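Long-range contact in putative uncharacterized protein lp_3323 (Lactobacillus plantarum, PDB 3DC7), which is of unknown function but belongs to the GDSL-like lipase/acylhydrolase family, so it probably hydrolyses ester or acyl bonds: residues Phe21-Thr32 and Trp50-Ser61. Residues are numbered along the deposited sequence; the frame is centred on the assembly and turned at random.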
loop_
_atom_site.group_PDB
_atom_site.type_symbol
_atom_site.label_atom_id
_atom_site.label_comp_id
_atom_site.label_asym_id
_atom_site.label_seq_id
_atom_site.Cartn_x
_atom_site.Cartn_y
_atom_site.Cartn_z
ATOM N N PHE A 21 -10.815 -20.665 -0.661
ATOM C CA PHE A 21 -12.068 -20.626 -1.428
ATOM C C PHE A 21 -12.331 -21.994 -2.058
ATOM O O PHE A 21 -11.394 -22.754 -2.305
ATOM C CB PHE A 21 -11.999 -19.563 -2.529
ATOM C CG PHE A 21 -11.649 -18.198 -2.031
ATOM C CD1 PHE A 21 -12.630 -17.369 -1.491
ATOM C CD2 PHE A 21 -10.335 -17.743 -2.091
ATOM C CE1 PHE A 21 -12.310 -16.110 -1.024
ATOM C CE2 PHE A 21 -10.001 -16.485 -1.635
ATOM C CZ PHE A 21 -10.986 -15.661 -1.099
ATOM N N LYS A 22 -13.596 -22.300 -2.331
ATOM C CA LYS A 22 -13.961 -23.620 -2.858
ATOM C C LYS A 22 -14.085 -23.651 -4.380
ATOM O O LYS A 22 -13.885 -24.689 -4.982
ATOM C CB LYS A 22 -15.263 -24.119 -2.218
ATOM C CG LYS A 22 -15.239 -24.132 -0.676
ATOM C CD LYS A 22 -16.629 -24.427 -0.045
ATOM C CE LYS A 22 -17.730 -23.415 -0.448
ATOM N NZ LYS A 22 -17.333 -21.969 -0.375
ATOM N N ARG A 23 -14.416 -22.512 -4.988
ATOM C CA ARG A 23 -14.669 -22.423 -6.426
ATOM C C ARG A 23 -13.986 -21.208 -7.055
ATOM O O ARG A 23 -14.664 -20.325 -7.613
ATOM C CB ARG A 23 -16.182 -22.382 -6.702
ATOM C CG ARG A 23 -16.899 -23.719 -6.485
ATOM C CD ARG A 23 -18.427 -23.604 -6.579
ATOM N NE ARG A 23 -18.975 -22.431 -5.890
ATOM C CZ ARG A 23 -19.231 -22.366 -4.586
ATOM N NH1 ARG A 23 -18.993 -23.410 -3.793
ATOM N NH2 ARG A 23 -19.724 -21.248 -4.072
ATOM N N PRO A 24 -12.637 -21.153 -6.978
ATOM C CA PRO A 24 -11.935 -20.000 -7.556
ATOM C C PRO A 24 -11.972 -20.014 -9.078
ATOM O O PRO A 24 -12.049 -21.083 -9.692
ATOM C CB PRO A 24 -10.500 -20.189 -7.081
ATOM C CG PRO A 24 -10.358 -21.674 -6.895
ATOM C CD PRO A 24 -11.701 -22.129 -6.388
ATOM N N ALA A 25 -11.911 -18.832 -9.679
ATOM C CA ALA A 25 -11.785 -18.715 -11.122
ATOM C C ALA A 25 -10.569 -17.838 -11.421
ATOM O O ALA A 25 -10.417 -16.755 -10.865
ATOM C CB ALA A 25 -13.044 -18.119 -11.716
ATOM N N TRP A 26 -9.721 -18.313 -12.318
ATOM C CA TRP A 26 -8.432 -17.689 -12.595
ATOM C C TRP A 26 -8.390 -17.187 -14.029
ATOM O O TRP A 26 -8.291 -17.973 -14.967
ATOM C CB TRP A 26 -7.322 -18.710 -12.351
ATOM C CG TRP A 26 -7.407 -19.374 -10.986
ATOM C CD1 TRP A 26 -7.998 -20.572 -10.693
ATOM C CD2 TRP A 26 -6.874 -18.879 -9.747
ATOM N NE1 TRP A 26 -7.863 -20.858 -9.354
ATOM C CE2 TRP A 26 -7.181 -19.836 -8.746
ATOM C CE3 TRP A 26 -6.172 -17.719 -9.383
ATOM C CZ2 TRP A 26 -6.817 -19.666 -7.404
ATOM C CZ3 TRP A 26 -5.798 -17.555 -8.034
ATOM C CH2 TRP A 26 -6.125 -18.521 -7.071
ATOM N N LEU A 27 -8.493 -15.871 -14.197
ATOM C CA LEU A 27 -8.473 -15.261 -15.526
ATOM C C LEU A 27 -7.105 -14.663 -15.801
ATOM O O LEU A 27 -6.642 -13.812 -15.047
ATOM C CB LEU A 27 -9.570 -14.193 -15.630
ATOM C CG LEU A 27 -9.733 -13.400 -16.932
ATOM C CD1 LEU A 27 -10.161 -14.289 -18.093
ATOM C CD2 LEU A 27 -10.717 -12.229 -16.735
ATOM N N GLY A 28 -6.450 -15.103 -16.872
ATOM C CA GLY A 28 -5.115 -14.598 -17.186
ATOM C C GLY A 28 -4.502 -15.016 -18.507
ATOM O O GLY A 28 -5.192 -15.377 -19.443
ATOM N N ASP A 29 -3.176 -14.949 -18.563
ATOM C CA ASP A 29 -2.413 -15.269 -19.760
ATOM C C ASP A 29 -1.683 -16.605 -19.578
ATOM O O ASP A 29 -2.226 -17.514 -18.950
ATOM C CB ASP A 29 -1.479 -14.109 -20.145
ATOM C CG ASP A 29 -0.724 -13.513 -18.940
ATOM O OD1 ASP A 29 -0.093 -14.281 -18.166
ATOM O OD2 ASP A 29 -0.750 -12.264 -18.772
ATOM N N SER A 30 -0.477 -16.736 -20.128
ATOM C CA SER A 30 0.258 -18.002 -20.077
ATOM C C SER A 30 0.744 -18.415 -18.680
ATOM O O SER A 30 0.957 -19.609 -18.412
ATOM C CB SER A 30 1.460 -17.944 -21.003
ATOM O OG SER A 30 2.143 -19.183 -20.949
ATOM N N ILE A 31 0.949 -17.425 -17.814
ATOM C CA ILE A 31 1.364 -17.653 -16.435
ATOM C C ILE A 31 0.242 -18.361 -15.651
ATOM O O ILE A 31 0.508 -19.112 -14.727
ATOM C CB ILE A 31 1.796 -16.313 -15.783
ATOM C CG1 ILE A 31 2.870 -15.638 -16.663
ATOM C CG2 ILE A 31 2.296 -16.523 -14.348
ATOM C CD1 ILE A 31 3.233 -14.196 -16.278
ATOM N N THR A 32 -1.003 -18.126 -16.061
ATOM C CA THR A 32 -2.183 -18.809 -15.536
ATOM C C THR A 32 -2.581 -20.043 -16.382
ATOM O O THR A 32 -3.042 -21.036 -15.841
ATOM C CB THR A 32 -3.370 -17.815 -15.441
ATOM O OG1 THR A 32 -3.005 -16.718 -14.601
ATOM C CG2 THR A 32 -4.612 -18.468 -14.856
ATOM N N TRP A 50 -6.139 -25.317 -0.680
ATOM C CA TRP A 50 -7.496 -24.915 -0.324
ATOM C C TRP A 50 -8.488 -26.074 -0.344
ATOM O O TRP A 50 -9.609 -25.923 0.130
ATOM C CB TRP A 50 -7.993 -23.817 -1.264
ATOM C CG TRP A 50 -7.264 -22.508 -1.169
ATOM C CD1 TRP A 50 -6.380 -22.119 -0.199
ATOM C CD2 TRP A 50 -7.394 -21.396 -2.062
ATOM N NE1 TRP A 50 -5.936 -20.840 -0.451
ATOM C CE2 TRP A 50 -6.548 -20.374 -1.585
ATOM C CE3 TRP A 50 -8.137 -21.170 -3.229
ATOM C CZ2 TRP A 50 -6.416 -19.148 -2.240
ATOM C CZ3 TRP A 50 -8.011 -19.960 -3.869
ATOM C CH2 TRP A 50 -7.153 -18.960 -3.373
ATOM N N ASP A 51 -8.068 -27.213 -0.898
ATOM C CA ASP A 51 -8.941 -28.361 -1.175
ATOM C C ASP A 51 -10.218 -27.896 -1.858
ATOM O O ASP A 51 -11.329 -28.027 -1.328
ATOM C CB ASP A 51 -9.234 -29.192 0.087
ATOM C CG ASP A 51 -9.877 -30.548 -0.237
ATOM O OD1 ASP A 51 -9.239 -31.392 -0.924
ATOM O OD2 ASP A 51 -11.034 -30.764 0.199
ATOM N N VAL A 52 -10.037 -27.335 -3.046
ATOM C CA VAL A 52 -11.136 -26.746 -3.794
ATOM C C VAL A 52 -12.092 -27.815 -4.297
ATOM O O VAL A 52 -11.707 -28.957 -4.562
ATOM C CB VAL A 52 -10.627 -25.862 -4.979
ATOM C CG1 VAL A 52 -9.787 -24.716 -4.461
ATOM C CG2 VAL A 52 -9.825 -26.691 -5.991
ATOM N N GLU A 53 -13.351 -27.420 -4.381
ATOM C CA GLU A 53 -14.406 -28.188 -4.999
ATOM C C GLU A 53 -14.138 -28.200 -6.510
ATOM O O GLU A 53 -14.221 -29.251 -7.153
ATOM C CB GLU A 53 -15.746 -27.549 -4.607
ATOM C CG GLU A 53 -16.957 -27.832 -5.478
ATOM C CD GLU A 53 -18.188 -27.008 -5.055
ATOM O OE1 GLU A 53 -18.117 -26.280 -4.023
ATOM O OE2 GLU A 53 -19.227 -27.090 -5.759
ATOM N N ARG A 54 -13.783 -27.043 -7.064
ATOM C CA ARG A 54 -13.270 -26.971 -8.437
ATOM C C ARG A 54 -12.462 -25.696 -8.673
ATOM O O ARG A 54 -12.642 -24.706 -7.975
ATOM C CB ARG A 54 -14.395 -27.099 -9.475
ATOM C CG ARG A 54 -15.379 -25.948 -9.475
ATOM C CD ARG A 54 -16.007 -25.749 -10.852
ATOM N NE ARG A 54 -16.571 -24.408 -10.956
ATOM C CZ ARG A 54 -17.774 -24.058 -10.522
ATOM N NH1 ARG A 54 -18.576 -24.953 -9.953
ATOM N NH2 ARG A 54 -18.170 -22.801 -10.653
ATOM N N SER A 55 -11.567 -25.738 -9.655
ATOM C CA SER A 55 -10.682 -24.618 -9.954
ATOM C C SER A 55 -10.730 -24.356 -11.449
ATOM O O SER A 55 -10.166 -25.125 -12.236
ATOM C CB SER A 55 -9.246 -24.927 -9.497
ATOM O OG SER A 55 -8.385 -23.795 -9.612
ATOM N N ASP A 56 -11.413 -23.279 -11.834
ATOM C CA ASP A 56 -11.597 -22.932 -13.244
ATOM C C ASP A 56 -10.456 -22.097 -13.810
ATOM O O ASP A 56 -10.193 -20.976 -13.367
ATOM C CB ASP A 56 -12.938 -22.236 -13.457
ATOM C CG ASP A 56 -14.114 -23.141 -13.120
ATOM O OD1 ASP A 56 -14.818 -22.849 -12.130
ATOM O OD2 ASP A 56 -14.325 -24.161 -13.822
ATOM N N ASN A 57 -9.785 -22.666 -14.802
ATOM C CA ASN A 57 -8.626 -22.050 -15.423
ATOM C C ASN A 57 -9.039 -21.339 -16.706
ATOM O O ASN A 57 -9.375 -21.992 -17.701
ATOM C CB ASN A 57 -7.578 -23.126 -15.707
ATOM C CG ASN A 57 -6.247 -22.556 -16.169
ATOM O OD1 ASN A 57 -6.190 -21.522 -16.831
ATOM N ND2 ASN A 57 -5.163 -23.262 -15.852
ATOM N N LEU A 58 -9.018 -20.004 -16.677
ATOM C CA LEU A 58 -9.337 -19.196 -17.854
ATOM C C LEU A 58 -8.106 -18.448 -18.379
ATOM O O LEU A 58 -8.181 -17.279 -18.755
ATOM C CB LEU A 58 -10.470 -18.221 -17.534
ATOM C CG LEU A 58 -11.737 -18.948 -17.101
ATOM C CD1 LEU A 58 -12.559 -18.107 -16.156
ATOM C CD2 LEU A 58 -12.532 -19.369 -18.328
ATOM N N GLY A 59 -6.973 -19.136 -18.391
ATOM C CA GLY A 59 -5.733 -18.562 -18.899
ATOM C C GLY A 59 -5.588 -18.938 -20.359
ATOM O O GLY A 59 -5.925 -20.053 -20.757
ATOM N N ILE A 60 -5.103 -17.998 -21.158
ATOM C CA ILE A 60 -4.823 -18.235 -22.570
ATOM C C ILE A 60 -3.472 -17.606 -22.827
ATOM O O ILE A 60 -3.278 -16.421 -22.546
ATOM C CB ILE A 60 -5.885 -17.582 -23.486
ATOM C CG1 ILE A 60 -7.259 -18.227 -23.256
ATOM C CG2 ILE A 60 -5.486 -17.691 -24.966
ATOM C CD1 ILE A 60 -8.332 -17.795 -24.261
ATOM N N SER A 61 -2.534 -18.410 -23.321
ATOM C CA SER A 61 -1.215 -17.956 -23.723
ATOM C C SER A 61 -1.304 -16.727 -24.617
ATOM O O SER A 61 -2.046 -16.719 -25.601
ATOM C CB SER A 61 -0.503 -19.076 -24.478
ATOM O OG SER A 61 0.620 -18.576 -25.211
HETATM O O HOH W 1 -15.370 -21.204 -10.285
#
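This is a parallel strand pairing at one edge of the chain's five-stranded parallel sheet: A25 to G28 of inner strand 24-28 run beside D56 to G59 of the outermost strand. P24 O accepts from D56 N, W26 N gives to D56 O at 2.9 Å, and W26 O receives L58 N. The bond from G28 N to L58 O is weak, but I60 N reaches G28 O. Strand 24-28, helix 42-50 and strand 56-59 form a beta-alpha-beta unit, as expected of the SGNH hydrolase fold. F21, W26 and W50 form an aromatic cluster, and W26 also touches L46 of helix 42-50. The edge of F21 points at a face of W50 in a T-shaped stack, planes at 77°, with F21 CD2 3.6 Å from W50 CH2. The W26 ring is near parallel to W50 but slid aside, W26 CZ2 lying 3.7 Å from W50 CZ3. W26 CG sits beside its backbone N (chi1 -52°), which carries the indole edge to S55, and W26 NE1 donates to S55 OG at 3.0 Å, with OG tilted 19° out of the ring plane. An alanine at W26 is likely to leave S55 OG without this donor and open a gap beside W50. Before the strands, R23 NH1 makes a salt bridge to E53 OE1 at 3.0 Å. E53 OE1 lies in the guanidinium plane, whereas NH1 meets it from above the carboxylate plane. R23 NE bonds to D82 O. The R23 chain lies over one face of the R54 guanidinium. R54 NE meets the syn lone pair of D56 OD1 at 2.6 Å, and R54 NH2 pairs with D82. At the C-terminal end of strand 56-59, N57 OD1 accepts from G59 N in an Asx turn, while N57 ND2 gives a weak bond to T32 O.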